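PDB 5Z6O: protease from Penicillium cyclopium, which acts as a subtilisin-like serine protease of the proteinase K type, probably cleaving casein, gelatin and type IV collagen. Local coordinates for residues 36-41 with 80-85. Sequence-based numbering, arbitrary orientation.
Sequences IVIYGV and TAAGSK
The apolar contact rests on one methyl group: CD1 of I38 meets the CB atoms of two consecutive alanines, at 4.3 Å from A81 CB and 4.1 Å from A82 CB. A81 CB and A82 CB are themselves 4.4 Å apart, so the three carbons form a nearly equilateral triangle, with about 62° subtended at I38 CD1. The methyl therefore sits over the gap between the alanines. The extended outer arm explains its reach: chi2 of 167° places CD1 nearly trans to CA. The shorter branch ends farther off, with I38 CG2 4.6 Å from A81 CB. Interlocking is modest, since only 92 Å² is buried over both segments and the closest CA atoms, those of I38 and A81, are 8.2 Å apart.

These residues join an inner strand of the parallel seven-stranded subtilase sheet, 37-42, to the C-terminal end of helix 73-82. The strand leads to D42 and the helix begins at H73, both probably charge-relay residues as in nearly identical enzymes; the side chain of A81 lies about 10 Å from that of D42. I38 also touches A239 of helix 227-245, so its side chain packs against both helices, whereas Y39, the next residue, packs on W117 and A118 of helix 108-124.

Polar bonding is directed to other parts of the chain. The backbone of I38 pairs with S93 and V95, and that of V37 and Y39 with V132, fixing 37-42 between two strands. Beyond the alanine methyls, R55 NH1 bonds both A82 O and S84 OG, tying the carbonyl of A82 to the serine two residues on.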
loop_
_atom_site.group_PDB
_atom_site.type_symbol
_atom_site.label_atom_id
_atom_site.label_comp_id
_atom_site.label_asym_id
_atom_site.label_seq_id
_atom_site.Cartn_x
_atom_site.Cartn_y
_atom_site.Cartn_z
ATOM N N ILE A 36 -5.080 6.400 -12.373
ATOM C CA ILE A 36 -4.012 6.619 -11.397
ATOM C C ILE A 36 -2.969 5.518 -11.541
ATOM O O ILE A 36 -3.319 4.346 -11.661
ATOM C CB ILE A 36 -4.560 6.633 -9.965
ATOM C CG1 ILE A 36 -5.696 7.639 -9.847
ATOM C CG2 ILE A 36 -3.419 6.998 -8.988
ATOM C CD1 ILE A 36 -5.257 9.086 -10.194
ATOM N N VAL A 37 -1.683 5.885 -11.477
ATOM C CA VAL A 37 -0.578 4.930 -11.566
ATOM C C VAL A 37 -0.091 4.619 -10.159
ATOM O O VAL A 37 0.153 5.540 -9.360
ATOM C CB VAL A 37 0.567 5.497 -12.420
ATOM C CG1 VAL A 37 1.726 4.504 -12.464
ATOM C CG2 VAL A 37 0.041 5.825 -13.823
ATOM N N ILE A 38 0.050 3.337 -9.849
ATOM C CA ILE A 38 0.588 2.874 -8.575
ATOM C C ILE A 38 1.918 2.185 -8.841
ATOM O O ILE A 38 1.966 1.166 -9.541
ATOM C CB ILE A 38 -0.370 1.903 -7.876
ATOM C CG1 ILE A 38 -1.704 2.588 -7.545
ATOM C CG2 ILE A 38 0.269 1.422 -6.587
ATOM C CD1 ILE A 38 -2.831 1.588 -7.133
ATOM N N TYR A 39 2.988 2.680 -8.219
ATOM C CA TYR A 39 4.283 2.017 -8.323
ATOM C C TYR A 39 4.457 1.062 -7.153
ATOM O O TYR A 39 4.464 1.493 -6.001
ATOM C CB TYR A 39 5.414 3.045 -8.311
ATOM C CG TYR A 39 5.364 3.964 -9.503
ATOM C CD1 TYR A 39 5.982 3.597 -10.708
ATOM C CD2 TYR A 39 4.715 5.208 -9.423
ATOM C CE1 TYR A 39 5.955 4.424 -11.806
ATOM C CE2 TYR A 39 4.663 6.046 -10.540
ATOM C CZ TYR A 39 5.296 5.641 -11.719
ATOM O OH TYR A 39 5.258 6.471 -12.803
ATOM N N GLY A 40 4.645 -0.217 -7.451
ATOM C CA GLY A 40 4.889 -1.226 -6.433
ATOM C C GLY A 40 6.375 -1.451 -6.286
ATOM O O GLY A 40 7.012 -2.016 -7.179
ATOM N N VAL A 41 6.956 -0.976 -5.185
ATOM C CA VAL A 41 8.403 -1.028 -4.980
ATOM C C VAL A 41 8.677 -2.218 -4.067
ATOM O O VAL A 41 8.502 -2.131 -2.841
ATOM C CB VAL A 41 8.918 0.287 -4.374
ATOM C CG1 VAL A 41 10.412 0.227 -4.124
ATOM C CG2 VAL A 41 8.578 1.487 -5.284
ATOM N N THR A 80 -3.368 -6.544 -3.543
ATOM C CA THR A 80 -4.176 -5.838 -2.544
ATOM C C THR A 80 -4.449 -4.410 -2.981
ATOM O O THR A 80 -5.545 -3.888 -2.757
ATOM C CB THR A 80 -3.432 -5.867 -1.195
ATOM O OG1 THR A 80 -3.411 -7.225 -0.739
ATOM C CG2 THR A 80 -4.089 -4.978 -0.145
ATOM N N ALA A 81 -3.471 -3.754 -3.622
ATOM C CA ALA A 81 -3.693 -2.349 -3.972
ATOM C C ALA A 81 -4.665 -2.213 -5.128
ATOM O O ALA A 81 -5.506 -1.307 -5.127
ATOM C CB ALA A 81 -2.363 -1.667 -4.347
ATOM N N ALA A 82 -4.582 -3.138 -6.124
ATOM C CA ALA A 82 -5.192 -2.834 -7.412
ATOM C C ALA A 82 -5.719 -4.053 -8.166
ATOM O O ALA A 82 -6.213 -3.879 -9.286
ATOM C CB ALA A 82 -4.172 -2.111 -8.291
ATOM N N GLY A 83 -5.680 -5.252 -7.591
ATOM C CA GLY A 83 -6.208 -6.412 -8.286
ATOM C C GLY A 83 -7.716 -6.384 -8.434
ATOM O O GLY A 83 -8.443 -5.855 -7.602
ATOM N N SER A 84 -8.201 -7.010 -9.526
ATOM C CA SER A 84 -9.649 -7.071 -9.783
ATOM C C SER A 84 -10.404 -7.763 -8.661
ATOM O O SER A 84 -11.430 -7.262 -8.182
ATOM C CB SER A 84 -9.932 -7.810 -11.099
ATOM O OG SER A 84 -9.397 -7.045 -12.175
ATOM N N LYS A 85 -9.937 -8.925 -8.255
ATOM C CA LYS A 85 -10.631 -9.667 -7.215
ATOM C C LYS A 85 -10.136 -9.294 -5.822
ATOM O O LYS A 85 -10.944 -9.135 -4.916
ATOM C CB LYS A 85 -10.475 -11.175 -7.430
ATOM C CG LYS A 85 -11.651 -11.792 -8.178
ATOM C CD LYS A 85 -11.447 -13.277 -8.433
ATOM C CE LYS A 85 -10.817 -13.972 -7.223
ATOM N NZ LYS A 85 -11.755 -14.117 -6.072
#